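Local coordinates for OmpA family protein (Klebsiella pneumoniae subsp. pneumoniae, PDB 7RJJ), which probably tethers the outer membrane to the cell wall through this periplasmic OmpA-like domain, the peptidoglycan-binding part of a longer membrane protein, here holding D-alanine, at residues V6-M12 and R111-V117; S13-T17 and A107-V112; N60-L65 and V88-E93; P82-F86 and Q119-C123. All coordinates share one frame. Numbering follows the deposited sequence.

Interaction 1 (V6-M12 and R111-V117); sequences VIRLDSM and RVEISLV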
loop_
_atom_site.group_PDB
_atom_site.type_symbol
_atom_site.label_atom_id
_atom_site.label_comp_id
_atom_site.label_asym_id
_atom_site.label_seq_id
_atom_site.Cartn_x
_atom_site.Cartn_y
_atom_site.Cartn_z
ATOM N N VAL A 6 11.938 -1.320 -12.263
ATOM C CA VAL A 6 11.106 -1.331 -11.025
ATOM C C VAL A 6 9.879 -2.187 -11.347
ATOM O O VAL A 6 9.424 -2.143 -12.499
ATOM C CB VAL A 6 10.720 0.096 -10.598
ATOM C CG1 VAL A 6 9.605 0.124 -9.561
ATOM C CG2 VAL A 6 11.936 0.865 -10.110
ATOM N N ILE A 7 9.424 -2.996 -10.397
ATOM C CA ILE A 7 8.229 -3.859 -10.624
ATOM C C ILE A 7 7.070 -3.244 -9.842
ATOM O O ILE A 7 7.212 -3.072 -8.638
ATOM C CB ILE A 7 8.502 -5.317 -10.196
ATOM C CG1 ILE A 7 9.719 -5.906 -10.912
ATOM C CG2 ILE A 7 7.263 -6.187 -10.374
ATOM C CD1 ILE A 7 9.634 -5.878 -12.419
ATOM N N ARG A 8 5.973 -2.909 -10.516
ATOM C CA ARG A 8 4.805 -2.327 -9.801
ATOM C C ARG A 8 3.787 -3.442 -9.577
ATOM O O ARG A 8 3.429 -4.113 -10.559
ATOM C CB ARG A 8 4.249 -1.134 -10.582
ATOM C CG ARG A 8 5.223 0.031 -10.589
ATOM C CD ARG A 8 4.892 1.190 -11.498
ATOM N NE ARG A 8 5.939 2.193 -11.319
ATOM C CZ ARG A 8 7.148 2.151 -11.878
ATOM N NH1 ARG A 8 8.015 3.121 -11.629
ATOM N NH2 ARG A 8 7.492 1.147 -12.669
ATOM N N LEU A 9 3.398 -3.674 -8.323
ATOM C CA LEU A 9 2.392 -4.725 -8.051
ATOM C C LEU A 9 1.010 -4.118 -8.277
ATOM O O LEU A 9 0.936 -2.904 -8.392
ATOM C CB LEU A 9 2.564 -5.251 -6.627
ATOM C CG LEU A 9 3.971 -5.742 -6.291
ATOM C CD1 LEU A 9 3.989 -6.427 -4.935
ATOM C CD2 LEU A 9 4.494 -6.670 -7.371
ATOM N N ASP A 10 -0.027 -4.941 -8.407
ATOM C CA ASP A 10 -1.385 -4.371 -8.612
ATOM C C ASP A 10 -1.807 -3.605 -7.354
ATOM O O ASP A 10 -1.424 -4.026 -6.257
ATOM C CB ASP A 10 -2.401 -5.457 -8.967
ATOM C CG ASP A 10 -2.216 -6.037 -10.356
ATOM O OD1 ASP A 10 -1.074 -6.383 -10.705
ATOM O OD2 ASP A 10 -3.207 -6.072 -11.099
ATOM N N SER A 11 -2.572 -2.523 -7.534
ATOM C CA SER A 11 -3.116 -1.699 -6.423
ATOM C C SER A 11 -3.993 -2.566 -5.527
ATOM O O SER A 11 -4.614 -3.508 -6.013
ATOM C CB SER A 11 -3.921 -0.546 -6.971
ATOM O OG SER A 11 -4.311 0.326 -5.922
HETATM N N MSE A 12 -4.082 -2.210 -4.241
HETATM C CA MSE A 12 -4.880 -2.951 -3.274
HETATM C C MSE A 12 -5.775 -1.985 -2.495
HETATM O O MSE A 12 -5.305 -1.287 -1.599
HETATM C CB MSE A 12 -3.970 -3.723 -2.305
HETATM C CG MSE A 12 -3.280 -4.941 -2.912
HETATM SE SE MSE A 12 -2.179 -5.885 -1.573
HETATM C CE MSE A 12 -1.001 -4.438 -0.997
ATOM N N ARG A 111 -6.268 3.100 -0.840
ATOM C CA ARG A 111 -5.510 1.901 -1.247
ATOM C C ARG A 111 -4.019 2.010 -0.925
ATOM O O ARG A 111 -3.550 3.072 -0.469
ATOM C CB ARG A 111 -5.662 1.801 -2.765
ATOM C CG ARG A 111 -4.853 2.857 -3.505
ATOM C CD ARG A 111 -5.241 3.019 -4.959
ATOM N NE ARG A 111 -4.230 3.783 -5.683
ATOM C CZ ARG A 111 -4.175 5.106 -5.742
ATOM N NH1 ARG A 111 -5.077 5.847 -5.111
ATOM N NH2 ARG A 111 -3.207 5.690 -6.428
ATOM N N VAL A 112 -3.311 0.920 -1.184
ATOM C CA VAL A 112 -1.829 0.873 -1.073
ATOM C C VAL A 112 -1.285 0.309 -2.391
ATOM O O VAL A 112 -1.921 -0.601 -2.962
ATOM C CB VAL A 112 -1.377 0.059 0.152
ATOM C CG1 VAL A 112 0.043 -0.463 -0.006
ATOM C CG2 VAL A 112 -1.547 0.845 1.442
ATOM N N GLU A 113 -0.187 0.891 -2.864
ATOM C CA GLU A 113 0.544 0.497 -4.090
ATOM C C GLU A 113 1.933 0.023 -3.646
ATOM O O GLU A 113 2.495 0.662 -2.725
ATOM C CB GLU A 113 0.705 1.694 -5.031
ATOM C CG GLU A 113 -0.594 2.335 -5.492
ATOM C CD GLU A 113 -1.375 1.584 -6.554
ATOM O OE1 GLU A 113 -0.923 0.477 -6.967
ATOM O OE2 GLU A 113 -2.424 2.124 -7.001
ATOM N N ILE A 114 2.432 -1.065 -4.226
ATOM C CA ILE A 114 3.785 -1.585 -3.873
ATOM C C ILE A 114 4.655 -1.569 -5.133
ATOM O O ILE A 114 4.178 -1.998 -6.212
ATOM C CB ILE A 114 3.699 -2.986 -3.233
ATOM C CG1 ILE A 114 2.921 -2.950 -1.915
ATOM C CG2 ILE A 114 5.087 -3.582 -3.037
ATOM C CD1 ILE A 114 2.648 -4.307 -1.308
ATOM N N SER A 115 5.863 -1.022 -5.003
ATOM C CA SER A 115 6.841 -1.025 -6.115
ATOM C C SER A 115 8.096 -1.744 -5.620
ATOM O O SER A 115 8.513 -1.450 -4.478
ATOM C CB SER A 115 7.168 0.360 -6.574
ATOM O OG SER A 115 6.013 1.026 -7.048
ATOM N N LEU A 116 8.641 -2.669 -6.411
ATOM C CA LEU A 116 9.885 -3.385 -6.002
ATOM C C LEU A 116 11.062 -2.726 -6.735
ATOM O O LEU A 116 11.031 -2.637 -7.972
ATOM C CB LEU A 116 9.732 -4.875 -6.294
ATOM C CG LEU A 116 8.438 -5.508 -5.775
ATOM C CD1 LEU A 116 8.357 -6.979 -6.151
ATOM C CD2 LEU A 116 8.305 -5.338 -4.274
ATOM N N VAL A 117 12.036 -2.227 -5.973
ATOM C CA VAL A 117 13.161 -1.444 -6.552
ATOM C C VAL A 117 14.452 -2.235 -6.372
ATOM O O VAL A 117 14.880 -2.495 -5.256
ATOM C CB VAL A 117 13.233 -0.054 -5.893
ATOM C CG1 VAL A 117 14.336 0.788 -6.491
ATOM C CG2 VAL A 117 11.890 0.664 -5.969
HETATM O O HOH W 1 0.029 -3.271 -4.020
#
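Leu-9 lays its side chain over Ile-114 and Leu-116: its CD1 is 3.6 Å from CG2 of Ile-114 and its CD2 is 4.1 Å from CD1 of Leu-116. Further along, Met-12 CE (selenomethionine) lies 3.7 Å from Ile-114 CD1, so that these apolar groups form one layer, covered by helices 27-38 and 57-77. The backbones beneath run antiparallel. Ile-7 and Leu-116 are a hydrogen-bonded pair, with Ile-7 N to Leu-116 O at 2.9 Å and Leu-116 N to Ile-7 O at 2.7 Å, and Leu-9 N gives a bond of 2.8 Å to Ile-114 O. The chain between Leu-9 and Ser-11 then leaves the ladder, and the register slips by one residue before a single bridge closes: Met-12 N to Val-112 O and Val-112 N to Met-12 O, both hydrogen bonds of 3.0 Å. A water fills part of the gap, 2.8 Å from Asp-10 O. Residues 7-8 are thus a short edge strand on 112-117, which in turn pairs with strand 43-49 in the sheet of this OmpA-like alpha/beta fold. Away from the helices, Glu-113 OE2 makes a salt bridge to Arg-111 NE at 2.8 Å and at best a weak hydrogen bond, also 2.8 Å, with Ser-11 OG. Main-chain bonds therefore set the pairing and apolar side chains seal the helix side, while the other face is largely polar, with Val-6 against Val-117 at its end.

Interaction 2 (S13-T17 and A107-V112); sequences SLFDT and ALNRRV. With DAL (D-alanine), chain C.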
loop_
_atom_site.group_PDB
_atom_site.type_symbol
_atom_site.label_atom_id
_atom_site.label_comp_id
_atom_site.label_asym_id
_atom_site.label_seq_id
_atom_site.Cartn_x
_atom_site.Cartn_y
_atom_site.Cartn_z
ATOM N N SER A 13 -7.060 -1.929 -2.874
ATOM C CA SER A 13 -8.050 -1.089 -2.217
ATOM C C SER A 13 -8.622 -1.863 -1.021
ATOM O O SER A 13 -9.718 -2.474 -1.168
ATOM C CB SER A 13 -9.117 -0.686 -3.208
ATOM O OG SER A 13 -8.530 -0.009 -4.318
ATOM N N LEU A 14 -7.949 -1.778 0.126
ATOM C CA LEU A 14 -8.260 -2.599 1.333
ATOM C C LEU A 14 -8.767 -1.747 2.497
ATOM O O LEU A 14 -8.653 -2.246 3.645
ATOM C CB LEU A 14 -6.963 -3.282 1.803
ATOM C CG LEU A 14 -6.117 -3.988 0.750
ATOM C CD1 LEU A 14 -4.821 -4.509 1.370
ATOM C CD2 LEU A 14 -6.882 -5.112 0.087
ATOM N N PHE A 15 -9.341 -0.566 2.256
ATOM C CA PHE A 15 -9.658 0.291 3.431
ATOM C C PHE A 15 -11.000 1.018 3.339
ATOM O O PHE A 15 -11.358 1.539 2.255
ATOM C CB PHE A 15 -8.586 1.376 3.577
ATOM C CG PHE A 15 -7.186 0.835 3.602
ATOM C CD1 PHE A 15 -6.656 0.306 4.770
ATOM C CD2 PHE A 15 -6.420 0.802 2.448
ATOM C CE1 PHE A 15 -5.382 -0.231 4.785
ATOM C CE2 PHE A 15 -5.150 0.259 2.464
ATOM C CZ PHE A 15 -4.629 -0.247 3.636
ATOM N N ASP A 16 -11.694 1.047 4.491
ATOM C CA ASP A 16 -12.953 1.810 4.670
ATOM C C ASP A 16 -12.563 3.239 5.052
ATOM O O ASP A 16 -11.379 3.452 5.460
ATOM C CB ASP A 16 -13.863 1.192 5.737
ATOM C CG ASP A 16 -14.499 -0.158 5.343
ATOM O OD1 ASP A 16 -14.814 -0.389 4.163
ATOM O OD2 ASP A 16 -14.586 -1.012 6.255
ATOM N N THR A 17 -13.515 4.165 4.908
ATOM C CA THR A 17 -13.331 5.609 5.204
ATOM C C THR A 17 -12.648 5.808 6.562
ATOM O O THR A 17 -13.050 5.136 7.523
ATOM C CB THR A 17 -14.681 6.335 5.164
ATOM O OG1 THR A 17 -15.223 6.129 3.859
ATOM C CG2 THR A 17 -14.573 7.814 5.469
ATOM N N ALA A 107 -13.808 4.321 -2.889
ATOM C CA ALA A 107 -13.306 3.081 -2.244
ATOM C C ALA A 107 -12.044 2.605 -2.964
ATOM O O ALA A 107 -11.126 2.103 -2.272
ATOM C CB ALA A 107 -14.365 2.009 -2.220
ATOM N N LEU A 108 -11.997 2.769 -4.290
ATOM C CA LEU A 108 -10.796 2.349 -5.061
ATOM C C LEU A 108 -9.596 3.224 -4.682
ATOM O O LEU A 108 -8.466 2.682 -4.637
ATOM C CB LEU A 108 -11.084 2.434 -6.566
ATOM C CG LEU A 108 -11.889 1.277 -7.158
ATOM C CD1 LEU A 108 -12.323 1.587 -8.582
ATOM C CD2 LEU A 108 -11.109 -0.027 -7.116
ATOM N N ASN A 109 -9.836 4.503 -4.374
ATOM C CA ASN A 109 -8.731 5.446 -4.050
ATOM C C ASN A 109 -8.122 5.130 -2.674
ATOM O O ASN A 109 -6.913 5.431 -2.479
ATOM C CB ASN A 109 -9.189 6.897 -4.184
ATOM C CG ASN A 109 -9.424 7.299 -5.625
ATOM O OD1 ASN A 109 -8.721 6.834 -6.530
ATOM N ND2 ASN A 109 -10.390 8.182 -5.850
ATOM N N ARG A 110 -8.919 4.603 -1.744
ATOM C CA ARG A 110 -8.409 4.208 -0.404
ATOM C C ARG A 110 -7.579 2.947 -0.630
ATOM O O ARG A 110 -8.153 1.845 -0.578
ATOM C CB ARG A 110 -9.584 3.995 0.559
ATOM C CG ARG A 110 -10.475 5.219 0.713
ATOM C CD ARG A 110 -11.519 5.062 1.804
ATOM N NE ARG A 110 -12.528 4.035 1.552
ATOM C CZ ARG A 110 -13.746 4.256 1.031
ATOM N NH1 ARG A 110 -14.115 5.470 0.672
ATOM N NH2 ARG A 110 -14.586 3.249 0.860
ATOM N N ARG A 111 -6.268 3.100 -0.840
ATOM C CA ARG A 111 -5.510 1.901 -1.247
ATOM C C ARG A 111 -4.019 2.010 -0.925
ATOM O O ARG A 111 -3.550 3.072 -0.469
ATOM C CB ARG A 111 -5.662 1.801 -2.765
ATOM C CG ARG A 111 -4.853 2.857 -3.505
ATOM C CD ARG A 111 -5.241 3.019 -4.959
ATOM N NE ARG A 111 -4.230 3.783 -5.683
ATOM C CZ ARG A 111 -4.175 5.106 -5.742
ATOM N NH1 ARG A 111 -5.077 5.847 -5.111
ATOM N NH2 ARG A 111 -3.207 5.690 -6.428
ATOM N N VAL A 112 -3.311 0.920 -1.184
ATOM C CA VAL A 112 -1.829 0.873 -1.073
ATOM C C VAL A 112 -1.285 0.309 -2.391
ATOM O O VAL A 112 -1.921 -0.601 -2.962
ATOM C CB VAL A 112 -1.377 0.059 0.152
ATOM C CG1 VAL A 112 0.043 -0.463 -0.006
ATOM C CG2 VAL A 112 -1.547 0.845 1.442
HETATM N N DAL C . -10.247 10.591 2.840
HETATM C CA DAL C . -10.965 9.508 3.578
HETATM C CB DAL C . -11.067 9.863 5.039
HETATM C C DAL C . -10.247 8.168 3.366
HETATM O O DAL C . -10.476 7.209 4.101
HETATM O OXT DAL C . -9.442 7.998 2.447
HETATM O O HOH W 2 -10.910 0.346 -0.147
HETATM O O HOH W 3 -14.494 0.503 1.837
#
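The two backbones come closest where Ser-13 passes Arg-111, with CA atoms 4.0 Å apart, just after helix 103-109 ends and Arg-110 leaves helical geometry. Ser-13 CA makes a CA-H...O contact of 3.4 Å to Arg-110 O, and a water joins the chains here, accepting a hydrogen bond from Phe-15 N at 3.0 Å and lying 2.8 Å from Ala-107 O. Ser-13 OG then donates to Leu-108 O at 2.7 Å, tying the loop to the last turn of the helix. Arg-110 reaches across to the loop, its NE bonded to Phe-15 O at 2.8 Å, while a second water links its NH2, at 2.9 Å, to Asp-16 OD1, at 2.5 Å. This is one wall of the D-alanine pocket of the OmpA-like domain: Arg-110 CD lies 3.3 Å from the ligand O and Thr-17 CA lies 3.5 Å from that same ligand O. Asp-52, which hydrogen-bonds the ligand, also forms a salt bridge with Arg-110 NH1, so the guanidinium is shared between loop and pocket. Beneath, the Phe-15 ring turns its edge to Arg-111 CA and places CE2 3.8 Å from Val-112 CG2, with Arg-67 of helix 57-77 packed against both side chains.

Interaction 3 (N60-L65 and V88-E93); sequences NQLLSL and VQGYGE. With DAL (D-alanine), chain C.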
loop_
_atom_site.group_PDB
_atom_site.type_symbol
_atom_site.label_atom_id
_atom_site.label_comp_id
_atom_site.label_asym_id
_atom_site.label_seq_id
_atom_site.Cartn_x
_atom_site.Cartn_y
_atom_site.Cartn_z
ATOM N N ASN A 60 -5.313 13.415 5.552
ATOM C CA ASN A 60 -5.190 12.329 4.546
ATOM C C ASN A 60 -3.715 11.944 4.394
ATOM O O ASN A 60 -3.451 10.771 4.170
ATOM C CB ASN A 60 -5.858 12.720 3.226
ATOM C CG ASN A 60 -7.371 12.666 3.313
ATOM O OD1 ASN A 60 -7.930 11.819 4.016
ATOM N ND2 ASN A 60 -8.041 13.541 2.586
ATOM N N GLN A 61 -2.785 12.892 4.542
ATOM C CA GLN A 61 -1.354 12.507 4.421
ATOM C C GLN A 61 -1.024 11.481 5.512
ATOM O O GLN A 61 -0.470 10.401 5.176
ATOM C CB GLN A 61 -0.448 13.734 4.506
ATOM C CG GLN A 61 1.028 13.387 4.477
ATOM C CD GLN A 61 1.417 12.640 3.225
ATOM O OE1 GLN A 61 0.825 12.820 2.162
ATOM N NE2 GLN A 61 2.450 11.818 3.338
ATOM N N LEU A 62 -1.353 11.793 6.768
ATOM C CA LEU A 62 -1.067 10.860 7.894
ATOM C C LEU A 62 -1.790 9.531 7.647
ATOM O O LEU A 62 -1.159 8.475 7.821
ATOM C CB LEU A 62 -1.519 11.484 9.219
ATOM C CG LEU A 62 -1.320 10.612 10.464
ATOM C CD1 LEU A 62 0.152 10.305 10.702
ATOM C CD2 LEU A 62 -1.911 11.282 11.694
ATOM N N LEU A 63 -3.074 9.596 7.285
ATOM C CA LEU A 63 -3.872 8.371 7.021
ATOM C C LEU A 63 -3.199 7.520 5.940
ATOM O O LEU A 63 -3.100 6.296 6.147
ATOM C CB LEU A 63 -5.280 8.775 6.581
ATOM C CG LEU A 63 -6.186 7.623 6.154
ATOM C CD1 LEU A 63 -6.249 6.558 7.234
ATOM C CD2 LEU A 63 -7.579 8.123 5.803
ATOM N N SER A 64 -2.773 8.145 4.837
ATOM C CA SER A 64 -2.123 7.397 3.730
ATOM C C SER A 64 -0.885 6.668 4.258
ATOM O O SER A 64 -0.629 5.525 3.845
ATOM C CB SER A 64 -1.785 8.310 2.573
ATOM O OG SER A 64 -0.680 9.168 2.864
ATOM N N LEU A 65 -0.161 7.302 5.170
ATOM C CA LEU A 65 1.077 6.686 5.702
ATOM C C LEU A 65 0.701 5.543 6.653
ATOM O O LEU A 65 1.378 4.498 6.602
ATOM C CB LEU A 65 1.889 7.787 6.386
ATOM C CG LEU A 65 3.358 7.488 6.632
ATOM C CD1 LEU A 65 4.095 7.193 5.321
ATOM C CD2 LEU A 65 3.986 8.661 7.357
ATOM N N VAL A 88 8.238 3.034 3.628
ATOM C CA VAL A 88 6.802 3.430 3.528
ATOM C C VAL A 88 6.690 4.895 3.122
ATOM O O VAL A 88 7.449 5.737 3.616
ATOM C CB VAL A 88 5.967 3.083 4.781
ATOM C CG1 VAL A 88 5.965 1.578 5.050
ATOM C CG2 VAL A 88 6.367 3.841 6.008
ATOM N N GLN A 89 5.699 5.154 2.271
ATOM C CA GLN A 89 5.457 6.458 1.617
ATOM C C GLN A 89 3.972 6.794 1.693
ATOM O O GLN A 89 3.171 5.858 1.735
ATOM C CB GLN A 89 5.865 6.314 0.150
ATOM C CG GLN A 89 5.676 7.555 -0.702
ATOM C CD GLN A 89 6.075 7.298 -2.138
ATOM O OE1 GLN A 89 6.170 6.160 -2.588
ATOM N NE2 GLN A 89 6.269 8.365 -2.890
ATOM N N GLY A 90 3.645 8.079 1.772
ATOM C CA GLY A 90 2.232 8.488 1.756
ATOM C C GLY A 90 2.017 9.532 0.684
ATOM O O GLY A 90 2.845 10.432 0.590
ATOM N N TYR A 91 1.001 9.347 -0.149
ATOM C CA TYR A 91 0.629 10.343 -1.185
ATOM C C TYR A 91 -0.624 11.109 -0.765
ATOM O O TYR A 91 -1.057 12.003 -1.514
ATOM C CB TYR A 91 0.342 9.674 -2.526
ATOM C CG TYR A 91 1.565 9.312 -3.316
ATOM C CD1 TYR A 91 2.159 10.232 -4.161
ATOM C CD2 TYR A 91 2.132 8.057 -3.220
ATOM C CE1 TYR A 91 3.286 9.907 -4.896
ATOM C CE2 TYR A 91 3.258 7.720 -3.948
ATOM C CZ TYR A 91 3.824 8.642 -4.802
ATOM O OH TYR A 91 4.934 8.307 -5.525
ATOM N N GLY A 92 -1.234 10.742 0.365
ATOM C CA GLY A 92 -2.475 11.442 0.755
ATOM C C GLY A 92 -3.528 11.283 -0.327
ATOM O O GLY A 92 -3.647 10.163 -0.873
ATOM N N GLU A 93 -4.230 12.371 -0.663
ATOM C CA GLU A 93 -5.303 12.343 -1.695
ATOM C C GLU A 93 -4.754 12.787 -3.057
ATOM O O GLU A 93 -5.552 12.892 -4.011
ATOM C CB GLU A 93 -6.407 13.323 -1.289
ATOM C CG GLU A 93 -5.926 14.770 -1.283
ATOM C CD GLU A 93 -6.813 15.774 -0.572
ATOM O OE1 GLU A 93 -7.526 15.388 0.382
ATOM O OE2 GLU A 93 -6.800 16.945 -0.990
HETATM N N DAL C . -10.247 10.591 2.840
HETATM C CA DAL C . -10.965 9.508 3.578
HETATM C CB DAL C . -11.067 9.863 5.039
HETATM C C DAL C . -10.247 8.168 3.366
HETATM O O DAL C . -10.476 7.209 4.101
HETATM O OXT DAL C . -9.442 7.998 2.447
#
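This is a polar helix-to-strand contact within the beta-alpha-beta unit of strand 43-49, helix 57-77 and strand 86-90, made where the N-terminal part of the helix passes the end of the last strand. The axes of 60-65 and 88-90 run nearly antiparallel, at 151°, and approach to 7.1 Å, a close fit made possible by glycine. At Gly-90 a CB would point toward the helix and clash with Gln-61 NE2 and Ser-64 OG, the latter only 3.2 Å from Gly-90 CA. At Gly-92 the positive phi of 59° is easiest for a residue without CB, and a CB would also sit tight against Gln-61 OE1. Gln-61 and Ser-64 bond the main chain bared by the two glycines: Gln-61 NE2 donates to Gly-90 O at 3.1 Å, and Gly-92 N makes a weak bond of 3.0 Å to Ser-64 OG, itself bonded back to Gln-61 O at 2.6 Å. Asn-60 ND2 instead meets a side chain, donating to Glu-93 OE1 at 2.9 Å. Leu-65 adds an apolar edge, its CD1 lying 4.1 Å from Val-88 CG2. Asn-60 also faces the D-alanine, whose N donates to Asn-60 OD1 at 2.9 Å. The amide nitrogen thus donates to Glu-93 and to Val-54 O while the oxygen accepts from the ligand amine, so partners at both ends fix its orientation.

Interaction 4 (P82-F86 and Q119-C123); sequences PDSCF and QVDAC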
loop_
_atom_site.group_PDB
_atom_site.type_symbol
_atom_site.label_atom_id
_atom_site.label_comp_id
_atom_site.label_asym_id
_atom_site.label_seq_id
_atom_site.Cartn_x
_atom_site.Cartn_y
_atom_site.Cartn_z
ATOM N N PRO A 82 11.610 -9.707 6.040
ATOM C CA PRO A 82 12.443 -8.924 6.957
ATOM C C PRO A 82 12.030 -7.443 7.001
ATOM O O PRO A 82 11.720 -6.884 5.965
ATOM C CB PRO A 82 13.874 -9.123 6.421
ATOM C CG PRO A 82 13.805 -10.451 5.680
ATOM C CD PRO A 82 12.410 -10.502 5.092
ATOM N N ASP A 83 12.082 -6.842 8.186
ATOM C CA ASP A 83 11.644 -5.434 8.379
ATOM C C ASP A 83 12.458 -4.460 7.512
ATOM O O ASP A 83 11.876 -3.490 7.052
ATOM C CB ASP A 83 11.659 -5.092 9.861
ATOM C CG ASP A 83 11.092 -3.732 10.208
ATOM O OD1 ASP A 83 11.734 -2.744 9.866
ATOM O OD2 ASP A 83 10.029 -3.666 10.842
ATOM N N SER A 84 13.747 -4.726 7.320
ATOM C CA SER A 84 14.586 -3.758 6.557
ATOM C C SER A 84 14.211 -3.719 5.071
ATOM O O SER A 84 14.678 -2.797 4.390
ATOM C CB SER A 84 16.053 -4.052 6.712
ATOM O OG SER A 84 16.398 -5.285 6.117
ATOM N N CYS A 85 13.389 -4.653 4.585
ATOM C CA CYS A 85 13.047 -4.656 3.131
ATOM C C CYS A 85 12.137 -3.485 2.751
ATOM O O CYS A 85 12.104 -3.129 1.553
ATOM C CB CYS A 85 12.281 -5.917 2.746
ATOM S SG CYS A 85 13.201 -7.447 3.027
ATOM N N PHE A 86 11.434 -2.912 3.728
ATOM C CA PHE A 86 10.371 -1.921 3.425
ATOM C C PHE A 86 10.787 -0.453 3.568
ATOM O O PHE A 86 11.659 -0.093 4.385
ATOM C CB PHE A 86 9.197 -2.146 4.375
ATOM C CG PHE A 86 8.669 -3.557 4.369
ATOM C CD1 PHE A 86 7.711 -3.944 3.455
ATOM C CD2 PHE A 86 9.150 -4.505 5.264
ATOM C CE1 PHE A 86 7.230 -5.245 3.436
ATOM C CE2 PHE A 86 8.669 -5.805 5.243
ATOM C CZ PHE A 86 7.705 -6.167 4.331
ATOM N N GLN A 119 17.647 -1.402 -7.436
ATOM C CA GLN A 119 18.908 -0.611 -7.290
ATOM C C GLN A 119 19.245 -0.328 -5.821
ATOM O O GLN A 119 20.406 0.029 -5.556
ATOM C CB GLN A 119 18.833 0.729 -8.029
ATOM C CG GLN A 119 18.498 0.624 -9.512
ATOM C CD GLN A 119 17.030 0.420 -9.796
ATOM O OE1 GLN A 119 16.177 0.462 -8.909
ATOM N NE2 GLN A 119 16.715 0.235 -11.065
ATOM N N VAL A 120 18.287 -0.476 -4.907
ATOM C CA VAL A 120 18.531 -0.178 -3.464
ATOM C C VAL A 120 18.642 -1.501 -2.695
ATOM O O VAL A 120 17.744 -2.350 -2.842
ATOM C CB VAL A 120 17.416 0.726 -2.901
ATOM C CG1 VAL A 120 17.550 0.946 -1.401
ATOM C CG2 VAL A 120 17.348 2.061 -3.633
ATOM N N ASP A 121 19.745 -1.709 -1.964
ATOM C CA ASP A 121 19.879 -2.964 -1.172
ATOM C C ASP A 121 18.934 -2.784 0.021
ATOM O O ASP A 121 18.756 -1.625 0.473
ATOM C CB ASP A 121 21.346 -3.289 -0.864
ATOM C CG ASP A 121 21.591 -4.702 -0.344
ATOM O OD1 ASP A 121 20.739 -5.217 0.401
ATOM O OD2 ASP A 121 22.616 -5.303 -0.732
ATOM N N ALA A 122 18.230 -3.842 0.414
ATOM C CA ALA A 122 17.245 -3.694 1.507
ATOM C C ALA A 122 17.180 -4.968 2.347
ATOM O O ALA A 122 16.706 -4.893 3.485
ATOM C CB ALA A 122 15.897 -3.361 0.910
ATOM N N CYS A 123 17.616 -6.091 1.786
ATOM C CA CYS A 123 17.559 -7.392 2.503
ATOM C C CYS A 123 18.129 -8.494 1.603
ATOM O O CYS A 123 19.344 -8.461 1.352
ATOM C CB CYS A 123 16.144 -7.715 2.971
ATOM S SG CYS A 123 14.820 -7.291 1.801
#
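The covalent link comes first: Cys-85 SG and Cys-123 SG form a disulfide of 2.0 Å, with a chi3 of 131°, well opened from the usual value near 90°. It joins the short 3-10 turn at 83-85, which leads from helix 57-77 into strand 86-90, to the last modelled residues of the chain, after strand 112-117. Next to it is one hydrogen bond, from Ser-84 OG to Ala-122 O at 2.7 Å, so the residue just before each cysteine is paired as well. Apolar contact is slight, with Pro-82 CB lying 4.4 Å from Cys-123 CB. Within the turn, Cys-85 N bonds to Pro-82 O at 3.1 Å; Cys-85 also meets Ile-45 of strand 43-49, and Val-120 and Ala-122 pack on Leu-44 of that strand. Only 196 Å² is buried between the two segments, at the end of the sheet remote from the D-alanine. With so little surface covered, they are joined chiefly by the disulfide, consistent with a domain that probably lies in the oxidising periplasm.

Interactions 1 to 3 are partly buried, whereas interaction 4 is a surface contact. Interaction 1 uses strand 112-117 itself, pairing it with edge strand 7-8 by main-chain bonds beside an apolar layer; interaction 4 uses the chain just after it, held by a disulfide. Interaction 2 shares Arg-111 and Val-112 with interaction 1 but lies at the turn from helix 103-109 into that strand, where arginine, waters and backbone carbonyls dominate, with Phe-15 against Val-112 as the remaining apolar packing. Interaction 3, also mainly polar, joins helix 57-77 to strand 86-90; it does not touch interaction 2, yet both meet the D-alanine. Interactions 2 and 4 lie on opposite sides of the chain's centre.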